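Local atomic coordinates of SusD superfamily protein (Bacteroides fragilis NCTC 9343, PDB entry 3NQP), a protein that probably binds carbohydrate at the outer membrane, as other members of the SusD family do, though its own ligand is not established. Residues Thr45-Thr56 with Asn67-Phe75; Asp130-Val138 with His490-Lys498. One frame throughout, in Å; residues are numbered along the deposited sequence.

Contacts 1 and 2 are neighbours in the fold, with centres about 15 Å apart. They follow one another along the chain, and segment 490-498 touches both. Arg-50 NH2 of contact 1 lies 2.7 Å from Lys-491 O of contact 2, a probable hydrogen bond. Lys-491 NZ returns the link, 2.8 Å from Gln-73 O. Phe-46 CD1 also packs on Ile-134 CD1 at 3.4 Å, where helix 39-48 meets helix 110-135. Both contacts are largely buried. The carbohydrate site is not located by these contacts; a 1,2-ethanediol, probably from the crystallisation liquor, lies about 4 Å from the side chain of Ile-55.

Contact 1: residues Thr45-Thr56 with Asn67-Phe75; sequences TFGELRGGRFIT and NGDIILQNF
Gln-73 folds back at chi2 (-70°) and Arg-50 bends at chi3 (73°), which brings amide and guanidinium together. Arg-50 grips Gln-73 OE1 side-on with two nitrogens, NE at 2.8 Å and NH2 at 2.9 Å. The oxygen lies in the guanidinium plane. Gln-73 NE2 donates to Arg-50 O, 2.9 Å away, so both ends of the amide are used. Phe-75 CE2 sits over one guanidinium face, toward its rim, with the ring plane turned 39° from it. Arg-50 NH2 also donates to Lys-491 O.

Nearer the backbone, Arg-50 CG meets Ile-70 CG2 at 3.4 Å. Ile-71 wedges between Leu-49, Phe-54 and Thr-56. Its CG2 is tight against Thr-56 CG2, also at 3.4 Å. A water donates to Leu-49 O and Ile-71 O and accepts from Gly-52 N. Another joins Thr-45 OG1 to Asn-67 OD1, which is also hydrogen-bonded to Tyr-317 OH.

The short helix 68-71 ends in a Schellman motif at Gln-73, beside the turn after helix 39-48. The paired bonds fix the rotation of the Gln-73 amide. The negative end of its dipole faces the guanidinium, as Lys-491 O does, which would probably favour the positive charge.

Contact 2: residues Asp130-Val138 with His490-Lys498; sequences DLYRIYGGV and HKLLWPIEK
Ile-134 reaches Trp-494 with both branches of its side chain. From CB, the methyl CG2 stands anti to the backbone N and lies over the indole face. It is 3.4 Å from Trp-494 CG and 3.7 Å from the centroid of the five-membered ring, 21° off the normal, a CH-pi contact. The other branch leaves CB through CG1, and chi2 (-70°) turns its end back over the same indole. The tip, CD1, meets Trp-494 NE1 at 3.5 Å and CE2 close by, toward the rim of the ring system. The Ile-134 side chain also touches Trp-454 of helix 452-458.

The backbone of Ile-134 holds the other segment too. Trp-494 N donates to Ile-134 O at 2.8 Å, with an N-H...O angle of 160°. Leu-493 CA makes a weaker CH...O approach to the same oxygen.

This is the C-terminal end of helix 110-135, in the SusD-like N-terminal part of the sequence. The partner is the extended loop before helix 498-503, in the part that matches the SusD family. The contact therefore joins parts of the chain more than 350 residues apart. Gly-136 leaves the helix with positive phi, and Leu-493 packs beside this turn, its CD1 3.7 Å from Tyr-135 O.

Further along, the Tyr-135 ring runs beside the loop. Its CE1 touches Ile-496 CG2 at 3.8 Å, while Pro-495 O lies at the ring edge. One water joins Tyr-135 OH to Pro-495 O. Another donates to both Arg-133 O and Leu-492 O. The Arg-133 side chain points away from the loop, and its NH2 forms a salt bridge within the helix to Asp-130 OD1, 2.8 Å away. The second carboxylate oxygen, Asp-130 OD2, is hydrogen-bonded to His-42 of helix 39-48.

Contact 1: residues Thr45-Thr56 with Asn67-Phe75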
loop_
_atom_site.group_PDB
_atom_site.type_symbol
_atom_site.label_atom_id
_atom_site.label_comp_id
_atom_site.label_asym_id
_atom_site.label_seq_id
_atom_site.Cartn_x
_atom_site.Cartn_y
_atom_site.Cartn_z
ATOM N N THR A 45 7.821 3.010 0.419
ATOM C CA THR A 45 9.055 2.404 -0.124
ATOM C C THR A 45 8.787 1.162 -0.971
ATOM O O THR A 45 9.238 1.095 -2.112
ATOM C CB THR A 45 10.109 2.132 0.975
ATOM O OG1 THR A 45 10.141 3.289 1.819
ATOM C CG2 THR A 45 11.509 1.841 0.366
ATOM N N PHE A 46 8.007 0.240 -0.428
ATOM C CA PHE A 46 7.714 -1.039 -1.073
ATOM C C PHE A 46 6.540 -0.917 -2.095
ATOM O O PHE A 46 6.633 -1.392 -3.211
ATOM C CB PHE A 46 7.321 -2.060 -0.031
ATOM C CG PHE A 46 8.423 -2.520 0.882
ATOM C CD1 PHE A 46 9.778 -2.374 0.570
ATOM C CD2 PHE A 46 8.098 -3.229 2.019
ATOM C CE1 PHE A 46 10.770 -2.886 1.434
ATOM C CE2 PHE A 46 9.104 -3.763 2.877
ATOM C CZ PHE A 46 10.433 -3.556 2.589
ATOM N N GLY A 47 5.465 -0.233 -1.715
ATOM C CA GLY A 47 4.238 -0.237 -2.502
ATOM C C GLY A 47 4.202 0.757 -3.642
ATOM O O GLY A 47 3.568 0.478 -4.659
ATOM N N GLU A 48 4.818 1.933 -3.467
ATOM C CA GLU A 48 4.645 3.041 -4.458
ATOM C C GLU A 48 5.862 3.303 -5.331
ATOM O O GLU A 48 5.731 3.489 -6.534
ATOM C CB GLU A 48 4.389 4.393 -3.759
ATOM C CG GLU A 48 3.105 4.578 -3.131
ATOM C CD GLU A 48 1.962 4.870 -4.063
ATOM O OE1 GLU A 48 2.118 5.468 -5.153
ATOM O OE2 GLU A 48 0.865 4.544 -3.627
ATOM N N LEU A 49 7.047 3.386 -4.714
ATOM C CA LEU A 49 8.163 4.053 -5.410
ATOM C C LEU A 49 8.616 3.441 -6.725
ATOM O O LEU A 49 9.046 4.166 -7.611
ATOM C CB LEU A 49 9.366 4.249 -4.499
ATOM C CG LEU A 49 9.261 5.227 -3.315
ATOM C CD1 LEU A 49 10.621 5.252 -2.594
ATOM C CD2 LEU A 49 8.763 6.666 -3.684
ATOM N N ARG A 50 8.605 2.122 -6.833
ATOM C CA ARG A 50 9.025 1.454 -8.078
ATOM C C ARG A 50 7.926 1.445 -9.146
ATOM O O ARG A 50 8.105 0.856 -10.214
ATOM C CB ARG A 50 9.468 0.020 -7.777
ATOM C CG ARG A 50 10.741 -0.055 -6.976
ATOM C CD ARG A 50 11.237 -1.518 -6.883
ATOM N NE ARG A 50 11.772 -1.937 -8.183
ATOM C CZ ARG A 50 12.376 -3.079 -8.473
ATOM N NH1 ARG A 50 12.527 -4.039 -7.576
ATOM N NH2 ARG A 50 12.828 -3.262 -9.708
ATOM N N GLY A 51 6.792 2.073 -8.835
ATOM C CA GLY A 51 5.616 2.076 -9.717
ATOM C C GLY A 51 5.667 2.854 -11.030
ATOM O O GLY A 51 4.695 2.841 -11.733
ATOM N N GLY A 52 6.767 3.531 -11.372
ATOM C CA GLY A 52 6.913 4.097 -12.717
ATOM C C GLY A 52 6.241 5.443 -12.883
ATOM O O GLY A 52 6.057 5.923 -14.000
ATOM N N ARG A 53 5.848 6.068 -11.792
ATOM C CA ARG A 53 5.175 7.363 -11.912
ATOM C C ARG A 53 5.689 8.486 -11.039
ATOM O O ARG A 53 5.016 9.543 -10.905
ATOM C CB ARG A 53 3.665 7.206 -11.734
ATOM C CG ARG A 53 3.233 6.480 -10.524
ATOM C CD ARG A 53 1.664 6.367 -10.540
ATOM N NE ARG A 53 1.243 5.838 -9.268
ATOM C CZ ARG A 53 -0.008 5.679 -8.851
ATOM N NH1 ARG A 53 -1.035 6.015 -9.620
ATOM N NH2 ARG A 53 -0.223 5.147 -7.634
ATOM N N PHE A 54 6.898 8.315 -10.502
ATOM C CA PHE A 54 7.553 9.344 -9.721
ATOM C C PHE A 54 8.597 10.061 -10.594
ATOM O O PHE A 54 9.115 9.487 -11.525
ATOM C CB PHE A 54 8.205 8.718 -8.500
ATOM C CG PHE A 54 7.247 8.479 -7.367
ATOM C CD1 PHE A 54 6.938 9.476 -6.484
ATOM C CD2 PHE A 54 6.605 7.297 -7.242
ATOM C CE1 PHE A 54 6.038 9.278 -5.463
ATOM C CE2 PHE A 54 5.701 7.084 -6.226
ATOM C CZ PHE A 54 5.407 8.084 -5.343
ATOM N N ILE A 55 8.824 11.343 -10.354
ATOM C CA ILE A 55 9.902 12.019 -11.043
ATOM C C ILE A 55 11.209 11.807 -10.246
ATOM O O ILE A 55 11.179 11.431 -9.061
ATOM C CB ILE A 55 9.602 13.503 -11.247
ATOM C CG1 ILE A 55 9.561 14.247 -9.922
ATOM C CG2 ILE A 55 8.276 13.726 -12.004
ATOM C CD1 ILE A 55 10.667 15.222 -9.776
ATOM N N THR A 56 12.336 12.089 -10.896
ATOM C CA THR A 56 13.631 12.142 -10.219
ATOM C C THR A 56 14.322 13.452 -10.582
ATOM O O THR A 56 13.817 14.215 -11.400
ATOM C CB THR A 56 14.548 10.932 -10.600
ATOM O OG1 THR A 56 14.784 10.957 -11.998
ATOM C CG2 THR A 56 13.875 9.638 -10.241
ATOM N N ASN A 67 15.260 8.771 -2.544
ATOM C CA ASN A 67 15.117 7.424 -3.054
ATOM C C ASN A 67 15.179 7.346 -4.583
ATOM O O ASN A 67 14.524 6.488 -5.208
ATOM C CB ASN A 67 13.810 6.799 -2.521
ATOM C CG ASN A 67 13.794 6.676 -0.996
ATOM O OD1 ASN A 67 12.886 7.177 -0.332
ATOM N ND2 ASN A 67 14.857 6.066 -0.431
ATOM N N GLY A 68 15.945 8.229 -5.211
ATOM C CA GLY A 68 15.933 8.260 -6.705
ATOM C C GLY A 68 16.351 6.920 -7.313
ATOM O O GLY A 68 15.830 6.501 -8.352
ATOM N N ASP A 69 17.295 6.229 -6.689
ATOM C CA ASP A 69 17.690 4.906 -7.201
ATOM C C ASP A 69 16.540 3.873 -7.216
ATOM O O ASP A 69 16.439 3.066 -8.166
ATOM C CB ASP A 69 18.863 4.328 -6.427
ATOM C CG ASP A 69 20.183 5.047 -6.728
ATOM O OD1 ASP A 69 20.491 5.362 -7.903
ATOM O OD2 ASP A 69 20.918 5.268 -5.751
ATOM N N ILE A 70 15.720 3.850 -6.174
ATOM C CA ILE A 70 14.533 2.941 -6.165
ATOM C C ILE A 70 13.615 3.283 -7.348
ATOM O O ILE A 70 13.192 2.409 -8.120
ATOM C CB ILE A 70 13.715 2.980 -4.822
ATOM C CG1 ILE A 70 14.560 2.503 -3.637
ATOM C CG2 ILE A 70 12.430 2.074 -4.897
ATOM C CD1 ILE A 70 13.890 2.613 -2.301
ATOM N N ILE A 71 13.338 4.571 -7.495
ATOM C CA ILE A 71 12.443 5.077 -8.504
ATOM C C ILE A 71 12.946 4.715 -9.894
ATOM O O ILE A 71 12.151 4.330 -10.731
ATOM C CB ILE A 71 12.259 6.602 -8.363
ATOM C CG1 ILE A 71 11.476 6.914 -7.083
ATOM C CG2 ILE A 71 11.581 7.134 -9.635
ATOM C CD1 ILE A 71 11.622 8.324 -6.511
ATOM N N LEU A 72 14.271 4.796 -10.111
ATOM C CA LEU A 72 14.913 4.503 -11.385
ATOM C C LEU A 72 15.144 3.008 -11.604
ATOM O O LEU A 72 15.679 2.603 -12.620
ATOM C CB LEU A 72 16.249 5.277 -11.520
ATOM C CG LEU A 72 16.106 6.814 -11.633
ATOM C CD1 LEU A 72 17.430 7.574 -11.414
ATOM C CD2 LEU A 72 15.443 7.195 -12.980
ATOM N N GLN A 73 14.742 2.176 -10.661
ATOM C CA GLN A 73 15.003 0.753 -10.780
ATOM C C GLN A 73 16.515 0.405 -10.769
ATOM O O GLN A 73 16.899 -0.640 -11.286
ATOM C CB GLN A 73 14.341 0.145 -12.042
ATOM C CG GLN A 73 12.922 0.719 -12.389
ATOM C CD GLN A 73 11.843 0.320 -11.415
ATOM O OE1 GLN A 73 11.996 -0.671 -10.716
ATOM N NE2 GLN A 73 10.727 1.082 -11.379
ATOM N N ASN A 74 17.339 1.271 -10.162
ATOM C CA ASN A 74 18.774 1.084 -10.080
ATOM C C ASN A 74 19.004 0.227 -8.851
ATOM O O ASN A 74 19.007 0.753 -7.725
ATOM C CB ASN A 74 19.547 2.391 -9.835
ATOM C CG ASN A 74 19.520 3.353 -10.997
ATOM O OD1 ASN A 74 19.180 2.994 -12.142
ATOM N ND2 ASN A 74 19.914 4.609 -10.709
ATOM N N PHE A 75 19.156 -1.079 -9.074
ATOM C CA PHE A 75 19.287 -2.036 -7.998
ATOM C C PHE A 75 20.465 -2.954 -8.243
ATOM O O PHE A 75 20.581 -3.521 -9.325
ATOM C CB PHE A 75 18.039 -2.892 -7.899
ATOM C CG PHE A 75 16.917 -2.250 -7.106
ATOM C CD1 PHE A 75 16.943 -2.263 -5.711
ATOM C CD2 PHE A 75 15.852 -1.657 -7.733
ATOM C CE1 PHE A 75 15.934 -1.707 -4.978
ATOM C CE2 PHE A 75 14.834 -1.060 -6.983
ATOM C CZ PHE A 75 14.875 -1.098 -5.619
HETATM O O HOH W 1 11.222 5.892 1.483
HETATM O O HOH W 2 9.531 4.024 -10.536
#

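Contact 2: residues Asp130-Val138 with His490-Lys498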
loop_
_atom_site.group_PDB
_atom_site.type_symbol
_atom_site.label_atom_id
_atom_site.label_comp_id
_atom_site.label_asym_id
_atom_site.label_seq_id
_atom_site.Cartn_x
_atom_site.Cartn_y
_atom_site.Cartn_z
ATOM N N ASP A 130 5.264 -9.123 2.868
ATOM C CA ASP A 130 6.132 -8.050 2.337
ATOM C C ASP A 130 7.527 -8.636 2.008
ATOM O O ASP A 130 8.063 -8.397 0.900
ATOM C CB ASP A 130 6.246 -6.878 3.291
ATOM C CG ASP A 130 5.122 -5.812 3.098
ATOM O OD1 ASP A 130 4.181 -6.037 2.308
ATOM O OD2 ASP A 130 5.198 -4.774 3.770
ATOM N N LEU A 131 8.117 -9.387 2.939
ATOM C CA LEU A 131 9.454 -9.943 2.701
ATOM C C LEU A 131 9.441 -10.864 1.475
ATOM O O LEU A 131 10.354 -10.823 0.648
ATOM C CB LEU A 131 9.998 -10.665 3.944
ATOM C CG LEU A 131 10.375 -9.731 5.120
ATOM C CD1 LEU A 131 10.723 -10.558 6.300
ATOM C CD2 LEU A 131 11.521 -8.770 4.822
ATOM N N TYR A 132 8.388 -11.665 1.315
ATOM C CA TYR A 132 8.287 -12.564 0.127
ATOM C C TYR A 132 8.161 -11.793 -1.179
ATOM O O TYR A 132 8.785 -12.133 -2.170
ATOM C CB TYR A 132 7.094 -13.512 0.300
ATOM C CG TYR A 132 6.704 -14.388 -0.844
ATOM C CD1 TYR A 132 5.923 -13.904 -1.871
ATOM C CD2 TYR A 132 7.140 -15.731 -0.911
ATOM C CE1 TYR A 132 5.536 -14.695 -2.917
ATOM C CE2 TYR A 132 6.735 -16.569 -1.956
ATOM C CZ TYR A 132 5.922 -16.044 -2.959
ATOM O OH TYR A 132 5.491 -16.821 -4.010
ATOM N N ARG A 133 7.336 -10.744 -1.199
ATOM C CA ARG A 133 7.173 -9.966 -2.420
ATOM C C ARG A 133 8.396 -9.131 -2.797
ATOM O O ARG A 133 8.648 -8.860 -3.973
ATOM C CB ARG A 133 5.940 -9.079 -2.309
ATOM C CG ARG A 133 4.656 -9.913 -2.257
ATOM C CD ARG A 133 3.412 -9.024 -2.286
ATOM N NE ARG A 133 3.286 -8.277 -1.061
ATOM C CZ ARG A 133 2.304 -7.437 -0.800
ATOM N NH1 ARG A 133 1.313 -7.256 -1.676
ATOM N NH2 ARG A 133 2.284 -6.817 0.356
ATOM N N ILE A 134 9.142 -8.702 -1.792
ATOM C CA ILE A 134 10.330 -7.891 -2.016
ATOM C C ILE A 134 11.540 -8.773 -2.318
ATOM O O ILE A 134 12.244 -8.505 -3.241
ATOM C CB ILE A 134 10.628 -7.006 -0.785
ATOM C CG1 ILE A 134 9.526 -5.972 -0.602
ATOM C CG2 ILE A 134 12.060 -6.329 -0.841
ATOM C CD1 ILE A 134 9.514 -4.875 -1.666
ATOM N N TYR A 135 11.747 -9.825 -1.531
ATOM C CA TYR A 135 12.990 -10.621 -1.598
ATOM C C TYR A 135 12.807 -12.047 -2.105
ATOM O O TYR A 135 13.805 -12.669 -2.469
ATOM C CB TYR A 135 13.621 -10.719 -0.202
ATOM C CG TYR A 135 14.065 -9.396 0.352
ATOM C CD1 TYR A 135 15.172 -8.755 -0.155
ATOM C CD2 TYR A 135 13.349 -8.767 1.370
ATOM C CE1 TYR A 135 15.562 -7.516 0.321
ATOM C CE2 TYR A 135 13.737 -7.537 1.860
ATOM C CZ TYR A 135 14.847 -6.915 1.347
ATOM O OH TYR A 135 15.247 -5.688 1.828
ATOM N N GLY A 136 11.576 -12.577 -2.090
ATOM C CA GLY A 136 11.360 -13.992 -2.374
ATOM C C GLY A 136 11.701 -14.835 -1.151
ATOM O O GLY A 136 11.031 -14.769 -0.115
ATOM N N GLY A 137 12.776 -15.599 -1.242
ATOM C CA GLY A 137 13.280 -16.293 -0.089
ATOM C C GLY A 137 13.992 -15.380 0.905
ATOM O O GLY A 137 14.739 -14.489 0.509
ATOM N N VAL A 138 13.713 -15.601 2.187
ATOM C CA VAL A 138 14.324 -14.876 3.307
ATOM C C VAL A 138 14.497 -15.853 4.472
ATOM O O VAL A 138 13.863 -16.921 4.486
ATOM C CB VAL A 138 13.437 -13.708 3.819
ATOM C CG1 VAL A 138 13.277 -12.591 2.736
ATOM C CG2 VAL A 138 12.097 -14.242 4.365
ATOM N N HIS A 490 15.636 -10.209 -13.127
ATOM C CA HIS A 490 16.118 -10.373 -11.739
ATOM C C HIS A 490 15.684 -9.205 -10.848
ATOM O O HIS A 490 15.586 -9.361 -9.640
ATOM C CB HIS A 490 17.636 -10.550 -11.704
ATOM C CG HIS A 490 18.403 -9.321 -12.091
ATOM N ND1 HIS A 490 18.536 -8.910 -13.392
ATOM C CD2 HIS A 490 19.067 -8.401 -11.339
ATOM C CE1 HIS A 490 19.268 -7.804 -13.437
ATOM N NE2 HIS A 490 19.600 -7.470 -12.202
ATOM N N LYS A 491 15.362 -8.051 -11.443
ATOM C CA LYS A 491 14.965 -6.879 -10.657
ATOM C C LYS A 491 13.498 -6.909 -10.189
ATOM O O LYS A 491 13.045 -5.936 -9.549
ATOM C CB LYS A 491 15.191 -5.578 -11.433
ATOM C CG LYS A 491 16.674 -5.215 -11.732
ATOM C CD LYS A 491 16.763 -3.840 -12.370
ATOM C CE LYS A 491 18.191 -3.423 -12.735
ATOM N NZ LYS A 491 18.133 -2.042 -13.393
ATOM N N LEU A 492 12.759 -7.986 -10.483
ATOM C CA LEU A 492 11.456 -8.183 -9.850
ATOM C C LEU A 492 11.616 -8.261 -8.319
ATOM O O LEU A 492 10.724 -7.810 -7.584
ATOM C CB LEU A 492 10.763 -9.447 -10.370
ATOM C CG LEU A 492 10.360 -9.554 -11.849
ATOM C CD1 LEU A 492 9.834 -10.980 -12.135
ATOM C CD2 LEU A 492 9.334 -8.465 -12.221
ATOM N N LEU A 493 12.741 -8.867 -7.870
ATOM C CA LEU A 493 13.122 -8.981 -6.477
ATOM C C LEU A 493 14.239 -8.002 -6.150
ATOM O O LEU A 493 14.903 -7.494 -7.033
ATOM C CB LEU A 493 13.503 -10.421 -6.087
ATOM C CG LEU A 493 12.460 -11.494 -6.442
ATOM C CD1 LEU A 493 12.970 -12.914 -6.109
ATOM C CD2 LEU A 493 11.099 -11.222 -5.795
ATOM N N TRP A 494 14.368 -7.678 -4.873
ATOM C CA TRP A 494 15.344 -6.721 -4.403
ATOM C C TRP A 494 16.629 -7.394 -3.891
ATOM O O TRP A 494 16.600 -8.525 -3.340
ATOM C CB TRP A 494 14.729 -5.864 -3.301
ATOM C CG TRP A 494 13.531 -5.028 -3.669
ATOM C CD1 TRP A 494 12.477 -5.394 -4.444
ATOM C CD2 TRP A 494 13.250 -3.711 -3.189
ATOM N NE1 TRP A 494 11.545 -4.358 -4.494
ATOM C CE2 TRP A 494 12.004 -3.326 -3.717
ATOM C CE3 TRP A 494 13.931 -2.816 -2.337
ATOM C CZ2 TRP A 494 11.420 -2.082 -3.432
ATOM C CZ3 TRP A 494 13.365 -1.577 -2.077
ATOM C CH2 TRP A 494 12.120 -1.222 -2.607
ATOM N N PRO A 495 17.777 -6.756 -4.141
ATOM C CA PRO A 495 19.012 -7.376 -3.667
ATOM C C PRO A 495 19.285 -7.042 -2.207
ATOM O O PRO A 495 18.626 -6.185 -1.629
ATOM C CB PRO A 495 20.062 -6.718 -4.541
ATOM C CG PRO A 495 19.522 -5.290 -4.740
ATOM C CD PRO A 495 18.025 -5.410 -4.698
ATOM N N ILE A 496 20.219 -7.760 -1.597
ATOM C CA ILE A 496 20.708 -7.385 -0.285
ATOM C C ILE A 496 22.151 -6.829 -0.387
ATOM O O ILE A 496 22.883 -7.110 -1.362
ATOM C CB ILE A 496 20.537 -8.532 0.701
ATOM C CG1 ILE A 496 21.366 -9.730 0.292
ATOM C CG2 ILE A 496 19.012 -8.957 0.819
ATOM C CD1 ILE A 496 21.409 -10.784 1.395
ATOM N N GLU A 497 22.528 -6.060 0.628
ATOM C CA GLU A 497 23.790 -5.298 0.679
ATOM C C GLU A 497 25.009 -6.218 0.724
ATOM O O GLU A 497 25.030 -7.181 1.492
ATOM C CB GLU A 497 23.950 -4.455 1.982
ATOM C CG GLU A 497 22.884 -3.592 2.450
ATOM C CD GLU A 497 21.882 -4.338 3.274
ATOM O OE1 GLU A 497 21.071 -5.009 2.629
ATOM O OE2 GLU A 497 21.897 -4.279 4.520
ATOM N N LYS A 498 26.036 -5.827 -0.025
ATOM C CA LYS A 498 27.350 -6.450 -0.011
ATOM C C LYS A 498 27.877 -6.561 1.413
ATOM O O LYS A 498 28.438 -7.567 1.767
ATOM C CB LYS A 498 28.345 -5.605 -0.844
ATOM C CG LYS A 498 29.726 -6.249 -1.086
ATOM C CD LYS A 498 30.709 -5.268 -1.779
ATOM C CE LYS A 498 32.067 -5.941 -2.174
ATOM N NZ LYS A 498 31.958 -6.861 -3.384
HETATM O O HOH W 3 9.511 -6.671 -5.433
HETATM O O HOH W 4 17.377 -4.679 0.292
#